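Local coordinates for uncharacterized protein (PDB 1ZBP) that is of unknown function but belongs to the ImpE family and joins a helical N-terminal half to a largely beta C-terminal half, at residues Lys133-Asn138 with Leu258-Glu263; Ser172-Glu177 with Glu193-Gly198. All blocks are in the same frame, centred on the assembly; numbering follows the deposited sequence.

Contact 1 (Lys133-Asn138 with Leu258-Glu263); sequences KGFLAN and LQVIKE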
loop_
_atom_site.group_PDB
_atom_site.type_symbol
_atom_site.label_atom_id
_atom_site.label_comp_id
_atom_site.label_asym_id
_atom_site.label_seq_id
_atom_site.Cartn_x
_atom_site.Cartn_y
_atom_site.Cartn_z
ATOM N N LYS A 133 -14.107 -15.688 0.742
ATOM C CA LYS A 133 -14.787 -15.188 1.932
ATOM C C LYS A 133 -15.728 -14.068 1.536
ATOM O O LYS A 133 -15.326 -13.149 0.827
ATOM C CB LYS A 133 -13.764 -14.654 2.940
ATOM C CG LYS A 133 -14.261 -14.553 4.365
ATOM C CD LYS A 133 -14.395 -15.935 4.971
ATOM C CE LYS A 133 -14.492 -15.889 6.485
ATOM N NZ LYS A 133 -14.525 -17.274 7.076
ATOM N N GLY A 134 -16.974 -14.148 1.996
ATOM C CA GLY A 134 -17.953 -13.118 1.685
ATOM C C GLY A 134 -17.866 -11.939 2.638
ATOM O O GLY A 134 -17.634 -12.100 3.840
ATOM N N PHE A 135 -18.078 -10.743 2.100
ATOM C CA PHE A 135 -17.990 -9.538 2.903
ATOM C C PHE A 135 -19.151 -8.588 2.704
ATOM O O PHE A 135 -19.891 -8.651 1.720
ATOM C CB PHE A 135 -16.698 -8.786 2.576
ATOM C CG PHE A 135 -15.496 -9.309 3.302
ATOM C CD1 PHE A 135 -15.226 -8.893 4.598
ATOM C CD2 PHE A 135 -14.639 -10.213 2.698
ATOM C CE1 PHE A 135 -14.146 -9.369 5.283
ATOM C CE2 PHE A 135 -13.541 -10.701 3.386
ATOM C CZ PHE A 135 -13.291 -10.273 4.676
ATOM N N LEU A 136 -19.297 -7.701 3.674
ATOM C CA LEU A 136 -20.303 -6.658 3.633
ATOM C C LEU A 136 -19.458 -5.425 3.335
ATOM O O LEU A 136 -18.634 -5.026 4.157
ATOM C CB LEU A 136 -20.987 -6.519 4.989
ATOM C CG LEU A 136 -22.472 -6.860 5.008
ATOM C CD1 LEU A 136 -22.669 -8.315 4.663
ATOM C CD2 LEU A 136 -23.037 -6.552 6.383
ATOM N N ALA A 137 -19.632 -4.847 2.153
ATOM C CA ALA A 137 -18.847 -3.675 1.768
ATOM C C ALA A 137 -19.732 -2.449 1.645
ATOM O O ALA A 137 -20.550 -2.351 0.738
ATOM C CB ALA A 137 -18.111 -3.934 0.458
ATOM N N ASN A 138 -19.545 -1.508 2.565
ATOM C CA ASN A 138 -20.350 -0.292 2.609
ATOM C C ASN A 138 -21.798 -0.734 2.845
ATOM O O ASN A 138 -22.721 -0.274 2.164
ATOM C CB ASN A 138 -20.245 0.491 1.286
ATOM C CG ASN A 138 -18.845 1.071 1.039
ATOM O OD1 ASN A 138 -18.519 1.470 -0.087
ATOM N ND2 ASN A 138 -18.018 1.124 2.088
ATOM N N LEU A 258 -15.294 -2.824 5.753
ATOM C CA LEU A 258 -15.517 -4.214 5.410
ATOM C C LEU A 258 -15.985 -4.916 6.676
ATOM O O LEU A 258 -15.407 -4.725 7.741
ATOM C CB LEU A 258 -14.236 -4.879 4.907
ATOM C CG LEU A 258 -13.874 -4.697 3.435
ATOM C CD1 LEU A 258 -12.563 -5.428 3.159
ATOM C CD2 LEU A 258 -14.988 -5.237 2.555
ATOM N N GLN A 259 -17.035 -5.717 6.551
ATOM C CA GLN A 259 -17.599 -6.488 7.662
ATOM C C GLN A 259 -17.746 -7.927 7.168
ATOM O O GLN A 259 -18.601 -8.199 6.326
ATOM C CB GLN A 259 -18.971 -5.929 8.046
ATOM C CG GLN A 259 -19.008 -5.250 9.395
ATOM C CD GLN A 259 -19.035 -6.245 10.547
ATOM O OE1 GLN A 259 -18.622 -7.398 10.392
ATOM N NE2 GLN A 259 -19.519 -5.801 11.712
ATOM N N VAL A 260 -16.915 -8.832 7.686
ATOM C CA VAL A 260 -16.930 -10.242 7.279
ATOM C C VAL A 260 -18.258 -10.947 7.566
ATOM O O VAL A 260 -18.923 -10.687 8.571
ATOM C CB VAL A 260 -15.769 -11.030 7.977
ATOM C CG1 VAL A 260 -16.051 -11.190 9.486
ATOM C CG2 VAL A 260 -15.584 -12.391 7.331
ATOM N N ILE A 261 -18.651 -11.835 6.665
ATOM C CA ILE A 261 -19.884 -12.583 6.831
ATOM C C ILE A 261 -19.542 -13.782 7.716
ATOM O O ILE A 261 -18.844 -14.683 7.282
ATOM C CB ILE A 261 -20.423 -12.997 5.433
ATOM C CG1 ILE A 261 -20.851 -11.734 4.696
ATOM C CG2 ILE A 261 -21.591 -13.991 5.550
ATOM C CD1 ILE A 261 -21.722 -11.967 3.470
ATOM N N LYS A 262 -20.009 -13.772 8.964
ATOM C CA LYS A 262 -19.700 -14.856 9.893
ATOM C C LYS A 262 -20.615 -16.043 9.677
ATOM O O LYS A 262 -21.613 -15.945 8.969
ATOM C CB LYS A 262 -19.815 -14.411 11.375
ATOM C CG LYS A 262 -20.025 -12.916 11.656
ATOM C CD LYS A 262 -18.753 -12.088 11.525
ATOM C CE LYS A 262 -18.985 -10.613 11.915
ATOM N NZ LYS A 262 -17.746 -9.761 11.800
ATOM N N GLU A 263 -20.257 -17.175 10.274
ATOM C CA GLU A 263 -21.080 -18.382 10.193
ATOM C C GLU A 263 -21.395 -18.741 11.642
ATOM O O GLU A 263 -20.661 -19.496 12.277
ATOM C CB GLU A 263 -20.316 -19.519 9.517
ATOM C CG GLU A 263 -19.414 -19.040 8.407
ATOM C CD GLU A 263 -18.815 -20.178 7.624
ATOM O OE1 GLU A 263 -17.686 -20.012 7.097
ATOM O OE2 GLU A 263 -19.487 -21.231 7.521
#
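Leu136 and Gln259 face each other as an antiparallel hydrogen-bonded pair. The N of Leu136 donates to the O of Gln259 at 2.8 Å, and the N of Gln259 returns a bond to the O of Leu136 at 3.0 Å. Just past the end of the strand, the N of Ile261 reaches the O of Gly134 at 3.0 Å. These bonds set strands 135-137 and 258-260 side by side in the middle of the eight-stranded antiparallel sheet. Strand 140-147 flanks the first and strand 173-178 the second.

The Phe135 ring meets Val260 obliquely, with CD1 and CE1 nearest its CA. CE1 of Phe135 also comes 3.6 Å from CB of Val260. CD2 of Leu258 touches CB of Phe135 and CB of Ala137 on the same buried face. CG2 of Val260 also meets the aliphatic part of Lys133, whose CE lies 3.8 Å away. On the other face CB of Leu136 touches CB of Gln259. The Leu136 and Ile261 side chains cross at about a right angle, CD1 of Leu136 3.9 Å from CG1 of Ile261. At the outer end NZ of Lys133 stays 4.2 Å from OE1 of Glu263, too long for a salt bridge.

Contact 2 (Ser172-Glu177 with Glu193-Gly198); sequences SINTLE and EFDIDG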
loop_
_atom_site.group_PDB
_atom_site.type_symbol
_atom_site.label_atom_id
_atom_site.label_comp_id
_atom_site.label_asym_id
_atom_site.label_seq_id
_atom_site.Cartn_x
_atom_site.Cartn_y
_atom_site.Cartn_z
ATOM N N SER A 172 -8.785 -13.365 6.394
ATOM C CA SER A 172 -8.482 -13.231 7.819
ATOM C C SER A 172 -9.078 -11.962 8.411
ATOM O O SER A 172 -8.966 -11.731 9.605
ATOM C CB SER A 172 -6.964 -13.211 8.040
ATOM O OG SER A 172 -6.403 -14.512 7.945
ATOM N N ILE A 173 -9.714 -11.140 7.583
ATOM C CA ILE A 173 -10.294 -9.890 8.065
ATOM C C ILE A 173 -11.700 -10.061 8.620
ATOM O O ILE A 173 -12.553 -10.690 7.992
ATOM C CB ILE A 173 -10.366 -8.816 6.941
ATOM C CG1 ILE A 173 -8.959 -8.434 6.469
ATOM C CG2 ILE A 173 -11.103 -7.596 7.448
ATOM C CD1 ILE A 173 -8.939 -7.645 5.176
ATOM N N ASN A 174 -11.926 -9.484 9.801
ATOM C CA ASN A 174 -13.226 -9.496 10.458
ATOM C C ASN A 174 -13.867 -8.111 10.222
ATOM O O ASN A 174 -14.987 -8.018 9.728
ATOM C CB ASN A 174 -13.076 -9.769 11.956
ATOM C CG ASN A 174 -12.424 -11.124 12.253
ATOM O OD1 ASN A 174 -12.842 -12.170 11.741
ATOM N ND2 ASN A 174 -11.401 -11.102 13.096
ATOM N N THR A 175 -13.170 -7.039 10.584
ATOM C CA THR A 175 -13.685 -5.696 10.329
ATOM C C THR A 175 -12.554 -4.876 9.720
ATOM O O THR A 175 -11.381 -5.127 9.994
ATOM C CB THR A 175 -14.177 -4.964 11.617
ATOM O OG1 THR A 175 -13.127 -4.948 12.589
ATOM C CG2 THR A 175 -15.428 -5.643 12.200
ATOM N N LEU A 176 -12.892 -3.906 8.880
ATOM C CA LEU A 176 -11.857 -3.060 8.277
ATOM C C LEU A 176 -12.477 -1.702 8.021
ATOM O O LEU A 176 -13.608 -1.604 7.555
ATOM C CB LEU A 176 -11.342 -3.678 6.962
ATOM C CG LEU A 176 -10.073 -3.137 6.282
ATOM C CD1 LEU A 176 -10.420 -1.936 5.471
ATOM C CD2 LEU A 176 -8.993 -2.811 7.315
ATOM N N GLU A 177 -11.748 -0.650 8.351
ATOM C CA GLU A 177 -12.257 0.690 8.140
ATOM C C GLU A 177 -11.174 1.551 7.516
ATOM O O GLU A 177 -10.065 1.664 8.050
ATOM C CB GLU A 177 -12.717 1.304 9.468
ATOM C CG GLU A 177 -13.276 2.728 9.351
ATOM C CD GLU A 177 -13.362 3.464 10.694
ATOM O OE1 GLU A 177 -13.734 4.668 10.685
ATOM O OE2 GLU A 177 -13.057 2.849 11.752
ATOM N N GLU A 193 -8.339 1.234 10.521
ATOM C CA GLU A 193 -8.658 0.591 11.793
ATOM C C GLU A 193 -9.146 -0.789 11.387
ATOM O O GLU A 193 -10.023 -0.897 10.533
ATOM C CB GLU A 193 -9.801 1.322 12.513
ATOM C CG GLU A 193 -9.418 2.017 13.821
ATOM C CD GLU A 193 -9.443 3.536 13.704
ATOM O OE1 GLU A 193 -10.462 4.079 13.207
ATOM O OE2 GLU A 193 -8.450 4.180 14.122
ATOM N N PHE A 194 -8.588 -1.837 11.981
ATOM C CA PHE A 194 -8.998 -3.186 11.627
ATOM C C PHE A 194 -9.182 -4.119 12.825
ATOM O O PHE A 194 -9.096 -3.710 13.988
ATOM C CB PHE A 194 -7.969 -3.788 10.669
ATOM C CG PHE A 194 -6.566 -3.756 11.197
ATOM C CD1 PHE A 194 -6.165 -4.619 12.212
ATOM C CD2 PHE A 194 -5.642 -2.857 10.691
ATOM C CE1 PHE A 194 -4.855 -4.588 12.708
ATOM C CE2 PHE A 194 -4.334 -2.818 11.180
ATOM C CZ PHE A 194 -3.942 -3.681 12.187
ATOM N N ASP A 195 -9.451 -5.380 12.506
ATOM C CA ASP A 195 -9.649 -6.455 13.471
ATOM C C ASP A 195 -9.506 -7.703 12.626
ATOM O O ASP A 195 -10.474 -8.171 12.037
ATOM C CB ASP A 195 -11.051 -6.391 14.086
ATOM C CG ASP A 195 -11.364 -7.594 14.978
ATOM O OD1 ASP A 195 -12.455 -7.608 15.592
ATOM O OD2 ASP A 195 -10.534 -8.527 15.068
ATOM N N ILE A 196 -8.284 -8.218 12.540
ATOM C CA ILE A 196 -8.030 -9.409 11.744
ATOM C C ILE A 196 -7.528 -10.540 12.637
ATOM O O ILE A 196 -6.918 -10.303 13.681
ATOM C CB ILE A 196 -6.983 -9.135 10.611
ATOM C CG1 ILE A 196 -5.571 -9.190 11.166
ATOM C CG2 ILE A 196 -7.202 -7.738 10.006
ATOM C CD1 ILE A 196 -4.679 -10.167 10.437
ATOM N N ASP A 197 -7.795 -11.769 12.213
ATOM C CA ASP A 197 -7.359 -12.950 12.937
ATOM C C ASP A 197 -5.841 -12.962 12.966
ATOM O O ASP A 197 -5.198 -12.795 11.929
ATOM C CB ASP A 197 -7.882 -14.200 12.230
ATOM C CG ASP A 197 -9.394 -14.212 12.129
ATOM O OD1 ASP A 197 -9.941 -14.921 11.250
ATOM O OD2 ASP A 197 -10.030 -13.511 12.947
ATOM N N GLY A 198 -5.268 -13.148 14.152
ATOM C CA GLY A 198 -3.821 -13.185 14.267
ATOM C C GLY A 198 -3.193 -11.878 14.719
ATOM O O GLY A 198 -1.982 -11.823 14.967
#
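Asn174 points its side chain across to Asp195 on strand 193-196 and Asp197 just past its end. Its CB sits 3.1 Å from the O of Asp195. CG is anti to the carbonyl carbon (chi1 -61°), which sets it about equally far from the O of Asp195 and OD2 of Asp197. At the tip, ND2 donates to OD2 of Asp197 at 2.8 Å. It comes from above the carboxylate plane, and the amide and carboxylate planes are 52° apart. ND2 also makes weak bonds to OD2 and O of Asp195. OD1 lies near OD2 of Asp197, but both are acceptors and no bond joins them. ND2 thus links the two aspartates, strongly to Asp197 and weakly to Asp195.

The backbone is gripped at the same place. The O of Asp195 accepts from N of Asn174 at 3.0 Å and from N of Thr175 at 3.3 Å. Next to it, the N of Asp197 donates to the O of Ser172. Toward the other end, Glu177 and Glu193 exchange backbone bonds. Their side chains lie side by side and point the same way, with OE2 of Glu177 only 3.2 Å from OE1 of Glu193. Glu203 brings a further like charge close to Glu193. A raised pKa is possible here, though Lys179 also touches Glu193.

On the opposite face CD2 of Leu176 packs 3.6 Å from CB of Phe194, and CG1 of Ile173 meets CG2 of Ile196. Ile173 and Phe194 also touch strand 155-159 of another sheet. The pairing slips by one residue between Ile173 and Thr175, where two residues' amides share the O of Asp195. This is a beta bulge in an antiparallel beta hairpin.

In the fold
Contact 1 and contact 2 lie in the same antiparallel sheet, with centres 11 Å apart and on the same side of the chain's centre. Strands 257-260 and 173-178 are neighbours and join them. Backbone N atoms of Leu258 and Val260 probably bond to O atoms of Leu176 and Asn174, and the Phe135 ring packs against the O of Ile173. Along the chain, 133-138 comes first, then the hairpin of contact 2, and 258-263 last. Contact 2 is local, with 15 residues between its segments. Contact 1 spans 119 and brings the last strand of the sheet back beside its first, so strand 257-260 sits between the hairpin and strand 135-137.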